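Side-chain contact in ABC transporter (PDB 4G68), which probably serves as the extracellular solute-binding component of a sugar transporter, capturing xylan-derived oligosaccharides for uptake: residues C[165-170]-C[186-191]. Residues are numbered along the deposited sequence; the frame is centred on the assembly and turned at random.
Sequences DKYNVK and KSKGVT
Tyr167 meets Lys188 and Val190 through van der Waals packing, with no hydrogen bond joining the two segments. The aliphatic part of Lys188 runs along one flank of the phenol, approaching obliquely, with CG 3.6 Å from Tyr167 CD1 and CB 3.7 Å from Tyr167 CE1. Bends in the lysine chain at chi2 and chi3 keep CE beside the ring too, 3.8 Å from Tyr167 CD1, while the two side chains run past one another in opposite directions. Val190 comes from the opposite direction to the tyrosine, and its CG2 methyl lies 3.6 Å from Tyr167 CZ. Within segment 165-170, Lys166 CG lies over one ring face, offset toward the rim. Tyr167 is the first residue to leave helix 161-166, whereas Lys188 and Val190 flank Gly189, the positive-phi residue of the Schellman motif ending helix 175-187. The contact joins two helix ends on the surface of the solute-binding fold; nearby, Val169 and Val190 both touch Phe185. An alanine in place of Tyr167 is likely to leave the Lys188 chain and the Val190 methyl without their shared apolar partner. Among polar groups, Lys166 NZ gives the phenol OH of Tyr167 a weak hydrogen bond of 3.3 Å.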
ATOM      1  N   ASP C 165       6.494  22.922  13.863  1.00 23.58           N
ATOM      2  CA  ASP C 165       6.224  24.213  14.546  1.00 28.50           C
ATOM      3  C   ASP C 165       7.281  24.467  15.635  1.00 29.93           C
ATOM      4  O   ASP C 165       7.949  25.558  15.674  1.00 29.08           O
ATOM      5  CB  ASP C 165       4.806  24.242  15.157  1.00 31.39           C
ATOM      6  CG  ASP C 165       3.683  24.440  14.112  1.00 35.51           C
ATOM      7  OD1 ASP C 165       3.960  24.551  12.892  1.00 38.80           O
ATOM      8  OD2 ASP C 165       2.489  24.467  14.534  1.00 44.15           O
ATOM      9  N   LYS C 166       7.477  23.458  16.502  1.00 28.53           N
ATOM     10  CA  LYS C 166       8.486  23.526  17.575  1.00 26.81           C
ATOM     11  C   LYS C 166       9.886  23.941  17.088  1.00 30.01           C
ATOM     12  O   LYS C 166      10.617  24.687  17.777  1.00 26.12           O
ATOM     13  CB  LYS C 166       8.584  22.189  18.296  1.00 29.21           C
ATOM     14  CG  LYS C 166       9.491  22.250  19.516  1.00 30.77           C
ATOM     15  CD  LYS C 166       9.543  20.906  20.231  1.00 33.19           C
ATOM     16  CE  LYS C 166      10.522  20.967  21.381  1.00 36.01           C
ATOM     17  NZ  LYS C 166      10.851  19.595  21.892  1.00 38.76           N
ATOM     18  N   TYR C 167      10.291  23.419  15.928  1.00 27.14           N
ATOM     19  CA  TYR C 167      11.596  23.770  15.357  1.00 30.53           C
ATOM     20  C   TYR C 167      11.576  24.774  14.240  1.00 27.11           C
ATOM     21  O   TYR C 167      12.601  24.984  13.614  1.00 32.72           O
ATOM     22  CB  TYR C 167      12.321  22.519  14.918  1.00 30.67           C
ATOM     23  CG  TYR C 167      12.558  21.648  16.100  1.00 34.84           C
ATOM     24  CD1 TYR C 167      13.647  21.870  16.931  1.00 35.10           C
ATOM     25  CD2 TYR C 167      11.644  20.643  16.436  1.00 35.80           C
ATOM     26  CE1 TYR C 167      13.853  21.080  18.056  1.00 37.41           C
ATOM     27  CE2 TYR C 167      11.834  19.843  17.552  1.00 35.35           C
ATOM     28  CZ  TYR C 167      12.934  20.050  18.363  1.00 36.43           C
ATOM     29  OH  TYR C 167      13.101  19.224  19.464  1.00 32.83           O
ATOM     30  N   ASN C 168      10.437  25.447  14.094  1.00 27.61           N
ATOM     31  CA  ASN C 168      10.054  26.317  12.956  1.00 31.39           C
ATOM     32  C   ASN C 168      10.306  25.830  11.519  1.00 34.04           C
ATOM     33  O   ASN C 168      10.108  26.603  10.570  1.00 39.38           O
ATOM     34  CB  ASN C 168      10.474  27.793  13.116  1.00 34.79           C
ATOM     35  CG  ASN C 168       9.528  28.722  12.364  1.00 40.56           C
ATOM     36  OD1 ASN C 168       8.419  28.292  12.011  1.00 35.30           O
ATOM     37  ND2 ASN C 168       9.938  29.983  12.135  1.00 43.10           N
ATOM     38  N   VAL C 169      10.664  24.556  11.343  1.00 26.50           N
ATOM     39  CA  VAL C 169      11.004  24.047   9.979  1.00 26.47           C
ATOM     40  C   VAL C 169       9.826  24.188   9.065  1.00 25.13           C
ATOM     41  O   VAL C 169       8.769  23.876   9.503  1.00 22.42           O
ATOM     42  CB  VAL C 169      11.406  22.560  10.053  1.00 27.28           C
ATOM     43  CG1 VAL C 169      12.005  22.115   8.739  1.00 26.62           C
ATOM     44  CG2 VAL C 169      12.440  22.404  11.141  1.00 28.42           C
ATOM     45  N   LYS C 170       9.985  24.686   7.825  1.00 25.44           N
ATOM     46  CA  LYS C 170       8.778  24.762   6.959  1.00 27.16           C
ATOM     47  C   LYS C 170       8.568  23.400   6.415  1.00 23.23           C
ATOM     48  O   LYS C 170       9.589  22.675   6.250  1.00 22.34           O
ATOM     49  CB  LYS C 170       8.881  25.744   5.786  1.00 32.23           C
ATOM     50  CG  LYS C 170       8.474  27.179   6.098  1.00 39.09           C
ATOM     51  CD  LYS C 170       8.091  27.941   4.815  1.00 40.67           C
ATOM     52  CE  LYS C 170       9.289  28.579   4.108  1.00 37.23           C
ATOM     53  NZ  LYS C 170       9.594  29.994   4.532  1.00 26.98           N
ATOM     54  N   LYS C 186      17.885  16.919  11.764  1.00 37.22           N
ATOM     55  CA  LYS C 186      18.996  16.108  12.228  1.00 35.50           C
ATOM     56  C   LYS C 186      19.871  16.918  13.138  1.00 32.32           C
ATOM     57  O   LYS C 186      20.324  16.391  14.148  1.00 36.93           O
ATOM     58  CB  LYS C 186      19.778  15.595  11.023  1.00 39.24           C
ATOM     59  CG  LYS C 186      21.077  14.864  11.333  1.00 44.93           C
ATOM     60  CD  LYS C 186      20.836  13.531  12.023  1.00 42.31           C
ATOM     61  CE  LYS C 186      22.033  12.589  11.898  1.00 43.26           C
ATOM     62  NZ  LYS C 186      21.744  11.287  12.578  1.00 40.04           N
ATOM     63  N   SER C 187      20.108  18.186  12.766  1.00 34.70           N
ATOM     64  CA  SER C 187      20.923  19.141  13.554  1.00 34.34           C
ATOM     65  C   SER C 187      20.248  19.580  14.867  1.00 37.60           C
ATOM     66  O   SER C 187      20.950  20.064  15.755  1.00 40.11           O
ATOM     67  CB  SER C 187      21.334  20.365  12.717  1.00 35.35           C
ATOM     68  OG  SER C 187      20.255  21.255  12.424  1.00 35.95           O
ATOM     69  N   LYS C 188      18.926  19.380  14.993  1.00 34.36           N
ATOM     70  CA  LYS C 188      18.175  19.496  16.303  1.00 34.50           C
ATOM     71  C   LYS C 188      18.047  18.188  17.162  1.00 32.82           C
ATOM     72  O   LYS C 188      17.391  18.147  18.245  1.00 27.92           O
ATOM     73  CB  LYS C 188      16.790  20.127  16.060  1.00 34.48           C
ATOM     74  CG  LYS C 188      16.866  21.528  15.460  1.00 41.53           C
ATOM     75  CD  LYS C 188      17.443  22.526  16.470  1.00 39.60           C
ATOM     76  CE  LYS C 188      16.791  23.884  16.286  1.00 41.00           C
ATOM     77  NZ  LYS C 188      17.058  24.434  14.922  1.00 41.54           N
ATOM     78  N   GLY C 189      18.740  17.148  16.708  1.00 33.54           N
ATOM     79  CA  GLY C 189      18.699  15.802  17.311  1.00 25.14           C
ATOM     80  C   GLY C 189      17.346  15.165  17.089  1.00 28.17           C
ATOM     81  O   GLY C 189      16.918  14.314  17.897  1.00 24.18           O
ATOM     82  N   VAL C 190      16.662  15.585  16.029  1.00 23.55           N
ATOM     83  CA  VAL C 190      15.296  15.023  15.697  1.00 29.42           C
ATOM     84  C   VAL C 190      15.309  14.049  14.495  1.00 30.83           C
ATOM     85  O   VAL C 190      15.654  14.427  13.369  1.00 28.83           O
ATOM     86  CB  VAL C 190      14.214  16.143  15.453  1.00 28.65           C
ATOM     87  CG1 VAL C 190      12.861  15.535  15.106  1.00 30.57           C
ATOM     88  CG2 VAL C 190      14.069  17.072  16.670  1.00 24.98           C
ATOM     89  N   THR C 191      14.900  12.805  14.719  1.00 26.34           N
ATOM     90  CA  THR C 191      14.810  11.821  13.624  1.00 27.36           C
ATOM     91  C   THR C 191      13.877  12.362  12.515  1.00 27.96           C
ATOM     92  O   THR C 191      12.678  12.559  12.767  1.00 29.61           O
ATOM     93  CB  THR C 191      14.267  10.454  14.164  1.00 28.70           C
ATOM     94  OG1 THR C 191      15.113   9.979  15.210  1.00 31.75           O
ATOM     95  CG2 THR C 191      14.235   9.397  13.097  1.00 30.25           C
TER